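Geranyltranstransferase (Stenotrophomonas maltophilia, PDB 7LBJ) makes octaprenyl diphosphate as a magnesium-dependent trans-prenyltransferase, lengthening an allylic diphosphate by successive additions of isopentenyl diphosphate. Local coordinates at the interface of chains A and B. Residues are numbered along the deposited sequence; one frame, centred on the assembly and turned at random. Chains: chain A/B, Geranyltranstransferase.

Contact 1: the interface of chains A and B. Residues chain A 134, 140, 144, 147; chain B 134, 140, 144, 147.
A:Leu147 and B:Leu147 point at each other tip to tip, where helix 140-154 of one polyprenyl synthetase packs against the same helix of the other; homodimers are usual in this family of all-helical trans-prenyltransferases. Start at CB of A:Leu147: it rests beside the methyl of B:Ala134, at 4.1 Å from CB. CG lies anti to the carbonyl carbon (chi1 -78°), which swings the fork back beside the helix backbone N. From there the CD1 branch reaches across, and its methyl stands 3.8 Å from CD1 of B:Leu147. The contact lies near the two-fold, so B:Leu147 makes it with nearly the same torsions.

One turn earlier, A:Val144 divides its two methyls between different partners. CG2, beside its own backbone N, meets CG2 of B:Val144 at 3.6 Å, the two side chains crossing at a slant. CG1, anti to the backbone N (chi1 159°), heads for the last turn of helix 115-134 of chain B and comes 3.6 Å from the carbonyl O of B:Ala134. Small residues let the helices come near: A:Ala140 and B:Ala140 bring little more than a methyl each, and CB of B:Ala140 lies 4.0 Å from CG2 of A:Val144.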
loop_
_atom_site.group_PDB
_atom_site.type_symbol
_atom_site.label_atom_id
_atom_site.label_comp_id
_atom_site.label_asym_id
_atom_site.label_seq_id
_atom_site.Cartn_x
_atom_site.Cartn_y
_atom_site.Cartn_z
ATOM N N ALA A 134 9.114 7.384 1.989
ATOM C CA ALA A 134 9.819 7.203 3.253
ATOM C C ALA A 134 11.332 7.305 3.066
ATOM O O ALA A 134 12.046 7.695 4.001
ATOM C CB ALA A 134 9.425 5.862 3.884
ATOM N N ALA A 140 12.608 14.606 7.680
ATOM C CA ALA A 140 11.630 13.603 8.085
ATOM C C ALA A 140 10.229 14.201 8.207
ATOM O O ALA A 140 9.242 13.549 7.842
ATOM C CB ALA A 140 12.057 12.954 9.407
ATOM N N VAL A 144 7.000 12.690 6.272
ATOM C CA VAL A 144 5.799 12.276 7.001
ATOM C C VAL A 144 4.570 13.001 6.471
ATOM O O VAL A 144 3.510 12.392 6.281
ATOM C CB VAL A 144 5.984 12.504 8.515
ATOM C CG1 VAL A 144 4.640 12.593 9.224
ATOM C CG2 VAL A 144 6.833 11.390 9.102
ATOM N N LEU A 147 3.638 11.443 3.199
ATOM C CA LEU A 147 3.088 10.107 3.402
ATOM C C LEU A 147 1.679 10.158 3.970
ATOM O O LEU A 147 0.817 9.384 3.547
ATOM C CB LEU A 147 3.977 9.290 4.331
ATOM C CG LEU A 147 5.238 8.701 3.691
ATOM C CD1 LEU A 147 6.380 8.679 4.694
ATOM C CD2 LEU A 147 4.961 7.305 3.225
ATOM N N ALA B 134 2.181 6.832 9.654
ATOM C CA ALA B 134 2.444 8.230 9.331
ATOM C C ALA B 134 1.741 9.183 10.297
ATOM O O ALA B 134 2.244 10.281 10.564
ATOM C CB ALA B 134 2.020 8.518 7.885
ATOM N N ALA B 140 8.741 12.403 14.110
ATOM C CA ALA B 140 8.729 12.135 12.670
ATOM C C ALA B 140 9.905 11.252 12.249
ATOM O O ALA B 140 9.760 10.407 11.354
ATOM C CB ALA B 140 8.755 13.446 11.883
ATOM N N VAL B 144 9.306 7.806 10.248
ATOM C CA VAL B 144 9.942 7.523 8.959
ATOM C C VAL B 144 10.741 6.221 9.013
ATOM O O VAL B 144 10.705 5.419 8.074
ATOM C CB VAL B 144 10.812 8.718 8.538
ATOM C CG1 VAL B 144 11.831 8.312 7.488
ATOM C CG2 VAL B 144 9.908 9.807 8.013
ATOM N N LEU B 147 8.251 3.432 8.842
ATOM C CA LEU B 147 7.664 3.356 7.509
ATOM C C LEU B 147 8.652 2.776 6.498
ATOM O O LEU B 147 8.274 1.981 5.633
ATOM C CB LEU B 147 7.232 4.747 7.065
ATOM C CG LEU B 147 5.985 5.238 7.795
ATOM C CD1 LEU B 147 6.029 6.757 7.925
ATOM C CD2 LEU B 147 4.783 4.796 7.008
#

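Contact 2: the interface of chains A and B. Residues chain A 87, 91, 97, 123, 160, 163; chain B 91, 119-120, 123.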
loop_
_atom_site.group_PDB
_atom_site.type_symbol
_atom_site.label_atom_id
_atom_site.label_comp_id
_atom_site.label_asym_id
_atom_site.label_seq_id
_atom_site.Cartn_x
_atom_site.Cartn_y
_atom_site.Cartn_z
ATOM N N TYR A 87 -0.954 1.294 -9.960
ATOM C CA TYR A 87 -1.419 0.085 -9.295
ATOM C C TYR A 87 -2.941 0.015 -9.351
ATOM O O TYR A 87 -3.514 -1.061 -9.552
ATOM C CB TYR A 87 -0.885 0.012 -7.838
ATOM C CG TYR A 87 -1.939 0.157 -6.734
ATOM C CD1 TYR A 87 -2.914 -0.822 -6.522
ATOM C CD2 TYR A 87 -1.946 1.261 -5.889
ATOM C CE1 TYR A 87 -3.905 -0.672 -5.536
ATOM C CE2 TYR A 87 -2.924 1.403 -4.886
ATOM C CZ TYR A 87 -3.886 0.437 -4.725
ATOM O OH TYR A 87 -4.844 0.585 -3.756
ATOM N N HIS A 91 -5.329 -3.249 -10.888
ATOM C CA HIS A 91 -6.420 -3.946 -10.212
ATOM C C HIS A 91 -7.771 -3.659 -10.870
ATOM O O HIS A 91 -8.573 -4.582 -11.056
ATOM C CB HIS A 91 -6.428 -3.576 -8.726
ATOM C CG HIS A 91 -5.326 -4.229 -7.958
ATOM N ND1 HIS A 91 -5.191 -4.103 -6.589
ATOM C CD2 HIS A 91 -4.287 -4.999 -8.373
ATOM C CE1 HIS A 91 -4.121 -4.782 -6.197
ATOM N NE2 HIS A 91 -3.566 -5.349 -7.256
ATOM N N MET A 97 -13.216 -6.909 -11.632
ATOM C CA MET A 97 -13.460 -5.478 -11.531
ATOM C C MET A 97 -14.028 -4.968 -12.851
ATOM O O MET A 97 -15.159 -5.312 -13.200
ATOM C CB MET A 97 -12.168 -4.751 -11.155
ATOM C CG MET A 97 -11.542 -5.268 -9.865
ATOM S SD MET A 97 -12.146 -4.357 -8.420
ATOM C CE MET A 97 -11.138 -2.884 -8.505
ATOM N N ASP A 123 -0.149 -4.817 -5.884
ATOM C CA ASP A 123 0.202 -4.736 -4.462
ATOM C C ASP A 123 1.597 -4.153 -4.269
ATOM O O ASP A 123 1.802 -3.258 -3.435
ATOM C CB ASP A 123 0.113 -6.120 -3.826
ATOM C CG ASP A 123 -1.316 -6.612 -3.698
ATOM O OD1 ASP A 123 -2.236 -5.769 -3.795
ATOM O OD2 ASP A 123 -1.504 -7.837 -3.472
ATOM N N CYS A 160 -9.438 4.175 -3.041
ATOM C CA CYS A 160 -10.044 2.858 -2.839
ATOM C C CYS A 160 -11.524 2.964 -2.526
ATOM O O CYS A 160 -12.329 2.166 -3.028
ATOM C CB CYS A 160 -9.366 2.106 -1.701
ATOM S SG CYS A 160 -7.846 1.342 -2.175
ATOM N N GLN A 163 -13.328 3.684 -5.771
ATOM C CA GLN A 163 -13.444 2.455 -6.551
ATOM C C GLN A 163 -14.583 1.594 -6.023
ATOM O O GLN A 163 -15.363 1.031 -6.802
ATOM C CB GLN A 163 -12.128 1.663 -6.512
ATOM C CG GLN A 163 -10.940 2.302 -7.237
ATOM C CD GLN A 163 -9.615 1.542 -6.998
ATOM O OE1 GLN A 163 -8.987 1.683 -5.951
ATOM N NE2 GLN A 163 -9.205 0.735 -7.968
ATOM N N HIS B 91 -5.702 -11.309 -0.237
ATOM C CA HIS B 91 -5.357 -11.523 -1.647
ATOM C C HIS B 91 -4.903 -12.956 -1.904
ATOM O O HIS B 91 -5.246 -13.537 -2.939
ATOM C CB HIS B 91 -4.301 -10.504 -2.086
ATOM C CG HIS B 91 -4.859 -9.123 -2.261
ATOM N ND1 HIS B 91 -4.098 -8.051 -2.682
ATOM C CD2 HIS B 91 -6.116 -8.642 -2.058
ATOM C CE1 HIS B 91 -4.862 -6.969 -2.727
ATOM N NE2 HIS B 91 -6.089 -7.302 -2.358
ATOM N N ILE B 119 -10.561 -7.734 -3.235
ATOM C CA ILE B 119 -9.393 -7.071 -3.827
ATOM C C ILE B 119 -9.222 -5.684 -3.224
ATOM O O ILE B 119 -8.138 -5.327 -2.736
ATOM C CB ILE B 119 -9.508 -6.998 -5.361
ATOM C CG1 ILE B 119 -9.313 -8.379 -5.994
ATOM C CG2 ILE B 119 -8.422 -6.059 -5.932
ATOM C CD1 ILE B 119 -9.965 -8.492 -7.368
ATOM N N LEU B 120 -10.309 -4.902 -3.212
ATOM C CA LEU B 120 -10.260 -3.535 -2.709
ATOM C C LEU B 120 -10.028 -3.490 -1.209
ATOM O O LEU B 120 -9.330 -2.593 -0.723
ATOM C CB LEU B 120 -11.557 -2.791 -3.057
ATOM C CG LEU B 120 -11.704 -2.473 -4.548
ATOM C CD1 LEU B 120 -13.019 -1.775 -4.801
ATOM C CD2 LEU B 120 -10.553 -1.613 -5.077
ATOM N N ASP B 123 -6.418 -3.895 -0.707
ATOM C CA ASP B 123 -5.726 -2.669 -1.110
ATOM C C ASP B 123 -5.850 -1.605 -0.035
ATOM O O ASP B 123 -4.870 -0.928 0.306
ATOM C CB ASP B 123 -6.303 -2.144 -2.427
ATOM C CG ASP B 123 -5.950 -3.014 -3.633
ATOM O OD1 ASP B 123 -5.019 -3.841 -3.521
ATOM O OD2 ASP B 123 -6.590 -2.843 -4.716
HETATM O O HOH W 1 -2.525 -3.843 -1.520
HETATM O O HOH W 2 -7.259 -0.105 -5.743
#
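A:His91 and B:Asp123 meet almost flat, ring and carboxylate 13° apart, in the tight half of this contact. CG of the histidine lies anti to the carbonyl carbon (chi1 -74°), carrying ND1 toward the aspartate. ND1 donates to carboxylate oxygen OD2 at 2.7 Å, with the oxygen in the ring plane, on its syn lone pair, and the bond nearly straight (167° at H). The twin pair, B:His91 and A:Asp123, repeats this geometry, and water 1 bridges the OD1 atoms of the two aspartates. NE2 of B:His91 donates to the backbone O of B:Ile119 at 2.9 Å, which fixes the ring's rotation. A:Tyr87 turns its ring edge to OD2 of B:Asp123, its plane nearly perpendicular to the carboxylate, while SG of A:Cys160 lies 3.8 Å from CB.

Water 2 connects that OD2, at 3.0 Å, with the amide oxygen OE1 of A:Gln163. Beyond it the contact is looser: B:Leu120 makes plain van der Waals contacts, its CD2 3.7 Å from the methyl CE of A:Met97.

A:His91, near the end of helix 75-92, directly precedes the first aspartate-rich motif, DDLPAMD, which includes A:Met97, so the partner's helix 115-134 probably helps to support the magnesium- and diphosphate-binding region.

Contact 3: the interface of chains A and B. Residues chain A 36-37, 40; chain B 161, 164-165, 168.
The pyrrolidine ring of A:Pro37 is the roughly flat group here, and B:Leu165 lays its CD2 methyl over one face of it, 3.9 Å from CB. Toward the other face lies CD2 of A:Leu40 in the same chain, offset beyond the CG rim. At the rim, near the ring plane, the methyl of B:Ala164 stands 3.9 Å from CB of the proline. CG, the next rim atom, faces the helix backbone of chain B, 3.7 Å from the carbonyl O of B:Gly161. OD2 of the B:Asp168 carboxylate comes to the CB edge as well, though more distantly at 4.1 Å.

The ring is presented by the cis peptide bond that joins it to A:Ala36, whose methyl in turn points toward B:Leu165. Chi1 of -74° takes the fork of B:Leu165 toward chain A; CD1 continues the chain, while CD2, the branch turned aside, lies over the proline.

The methyl of B:Ala164 fits between A:Pro37 and A:Leu40, touching CB of each. A:Leu40, in the first turn of helix 38-46, brings CD2 to 4.0 Å from CA of B:Gly161. The glycine, without a side chain, and the alanine, with one methyl, let both residues come close to the helix. The site anchors the loop ahead of helix 38-46 on helix 159-168 of the partner, and probably helps to steady the dimer.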
loop_
_atom_site.group_PDB
_atom_site.type_symbol
_atom_site.label_atom_id
_atom_site.label_comp_id
_atom_site.label_asym_id
_atom_site.label_seq_id
_atom_site.Cartn_x
_atom_site.Cartn_y
_atom_site.Cartn_z
ATOM N N ALA A 36 15.135 -12.124 -9.954
ATOM C CA ALA A 36 13.978 -12.899 -9.514
ATOM C C ALA A 36 13.311 -12.194 -8.334
ATOM O O ALA A 36 13.999 -11.569 -7.519
ATOM C CB ALA A 36 14.386 -14.325 -9.118
ATOM N N PRO A 37 11.958 -12.233 -8.233
ATOM C CA PRO A 37 11.050 -12.896 -9.178
ATOM C C PRO A 37 10.873 -12.071 -10.457
ATOM O O PRO A 37 10.375 -10.943 -10.414
ATOM C CB PRO A 37 9.745 -13.001 -8.389
ATOM C CG PRO A 37 9.780 -11.807 -7.486
ATOM C CD PRO A 37 11.231 -11.666 -7.087
ATOM N N LEU A 40 7.139 -10.944 -11.668
ATOM C CA LEU A 40 6.607 -9.830 -10.890
ATOM C C LEU A 40 7.253 -8.509 -11.297
ATOM O O LEU A 40 6.569 -7.492 -11.469
ATOM C CB LEU A 40 6.823 -10.086 -9.399
ATOM C CG LEU A 40 6.390 -8.918 -8.519
ATOM C CD1 LEU A 40 4.872 -8.774 -8.558
ATOM C CD2 LEU A 40 6.894 -9.106 -7.087
ATOM N N GLY B 161 7.395 -10.150 -3.045
ATOM C CA GLY B 161 8.334 -10.934 -3.828
ATOM C C GLY B 161 8.305 -12.404 -3.463
ATOM O O GLY B 161 8.389 -13.274 -4.336
ATOM N N ALA B 164 5.299 -14.059 -4.930
ATOM C CA ALA B 164 5.512 -14.329 -6.353
ATOM C C ALA B 164 6.413 -15.542 -6.559
ATOM O O ALA B 164 6.150 -16.389 -7.423
ATOM C CB ALA B 164 6.111 -13.095 -7.038
ATOM N N LEU B 165 7.490 -15.635 -5.781
ATOM C CA LEU B 165 8.367 -16.800 -5.870
ATOM C C LEU B 165 7.581 -18.082 -5.645
ATOM O O LEU B 165 7.730 -19.058 -6.389
ATOM C CB LEU B 165 9.497 -16.671 -4.847
ATOM C CG LEU B 165 10.575 -15.644 -5.197
ATOM C CD1 LEU B 165 11.582 -15.439 -4.059
ATOM C CD2 LEU B 165 11.298 -16.076 -6.461
ATOM N N ASP B 168 5.430 -18.914 -8.626
ATOM C CA ASP B 168 6.252 -19.322 -9.764
ATOM C C ASP B 168 6.751 -20.754 -9.618
ATOM O O ASP B 168 6.991 -21.432 -10.623
ATOM C CB ASP B 168 7.437 -18.371 -9.933
ATOM C CG ASP B 168 7.015 -16.987 -10.417
ATOM O OD1 ASP B 168 5.878 -16.848 -10.925
ATOM O OD2 ASP B 168 7.829 -16.045 -10.296
#

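Contact 4: the interface of chains A and B. Residues chain A 131, 134-135; chain B 148, 151-152.
Chi1 of -72° sets the carboxylate of A:Asp135 anti to its carbonyl carbon and turns it toward B:Gln148 and B:His152, whose CG atoms adopt the same kind of first torsion. These two residues lie a turn apart on helix 140-154 and take one carboxylate oxygen each. B:His152 comes from the opposite direction: NE2 donates to OD2 at 2.8 Å, practically straight (174° at H), with the oxygen in the ring plane and on its syn lone pair. B:Gln148, extended beyond CG, approaches aslant. Its amide NE2 donates to OD1 at 2.8 Å, on the anti lone pair, in a more bent bond (143° at H) tilted from the amide plane. Two donors on separate oxygens hold the carboxylate against rotation, and the ring of B:His152 also has the backbone O of B:Gln148 above one face.

Beneath this polar pair the backbones come near. CA of A:Gly131 lies 3.5 Å from the methyl of B:Ala151, an approach eased by the lack of a side chain on the glycine. The methyl of A:Ala134 presses on CG of B:Gln148 at 3.6 Å. The site ties the end of helix 115-134 to the partner's helix 140-154 and adds directional bonds to a largely apolar junction, likely fixing the register of the two subunits.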
loop_
_atom_site.group_PDB
_atom_site.type_symbol
_atom_site.label_atom_id
_atom_site.label_comp_id
_atom_site.label_asym_id
_atom_site.label_seq_id
_atom_site.Cartn_x
_atom_site.Cartn_y
_atom_site.Cartn_z
ATOM N N GLY A 131 7.282 3.457 -0.005
ATOM C CA GLY A 131 8.714 3.310 0.274
ATOM C C GLY A 131 9.542 4.445 -0.308
ATOM O O GLY A 131 10.455 4.965 0.342
ATOM N N ALA A 134 9.114 7.384 1.989
ATOM C CA ALA A 134 9.819 7.203 3.253
ATOM C C ALA A 134 11.332 7.305 3.066
ATOM O O ALA A 134 12.046 7.695 4.001
ATOM C CB ALA A 134 9.425 5.862 3.884
ATOM N N ASP A 135 11.839 6.968 1.877
ATOM C CA ASP A 135 13.279 6.973 1.614
ATOM C C ASP A 135 13.748 8.279 0.990
ATOM O O ASP A 135 14.935 8.398 0.669
ATOM C CB ASP A 135 13.663 5.817 0.665
ATOM C CG ASP A 135 13.598 4.417 1.325
ATOM O OD1 ASP A 135 13.714 4.298 2.562
ATOM O OD2 ASP A 135 13.475 3.410 0.573
ATOM N N GLN B 148 9.918 3.187 6.573
ATOM C CA GLN B 148 10.946 2.571 5.730
ATOM C C GLN B 148 11.020 1.069 5.969
ATOM O O GLN B 148 11.086 0.267 5.025
ATOM C CB GLN B 148 12.301 3.203 6.032
ATOM C CG GLN B 148 12.457 4.590 5.460
ATOM C CD GLN B 148 13.762 5.202 5.891
ATOM O OE1 GLN B 148 14.071 5.239 7.082
ATOM N NE2 GLN B 148 14.563 5.621 4.931
ATOM N N ALA B 151 7.844 -0.698 4.483
ATOM C CA ALA B 151 7.778 -0.733 3.026
ATOM C C ALA B 151 8.784 -1.734 2.473
ATOM O O ALA B 151 8.455 -2.546 1.596
ATOM C CB ALA B 151 8.041 0.654 2.452
ATOM N N HIS B 152 10.026 -1.685 2.971
ATOM C CA HIS B 152 11.056 -2.590 2.452
ATOM C C HIS B 152 10.664 -4.050 2.655
ATOM O O HIS B 152 10.895 -4.892 1.782
ATOM C CB HIS B 152 12.399 -2.292 3.122
ATOM C CG HIS B 152 12.927 -0.917 2.826
ATOM N ND1 HIS B 152 13.912 -0.312 3.578
ATOM C CD2 HIS B 152 12.627 -0.045 1.831
ATOM C CE1 HIS B 152 14.177 0.883 3.076
ATOM N NE2 HIS B 152 13.411 1.068 2.014
#

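Contact 1 and contact 4 are near neighbours, the centres of their C-alpha atoms about 9 Å apart, and share A:Ala134; both pair helices 115-134 and 140-154, one by apolar packing and the other by side-chain hydrogen bonds. Contact 2 lies about 23 Å from contact 1 yet draws on the same helix 115-134, which therefore runs along the interface. Contact 3 is about 19 Å from contact 2 and about 28 Å from contact 1; it uses the same helix 159-168 as contact 2, but from the opposite chain. With two-fold twins, the contacts form an extended interface reaching toward the aspartate-rich motif, in keeping with a stable homodimer.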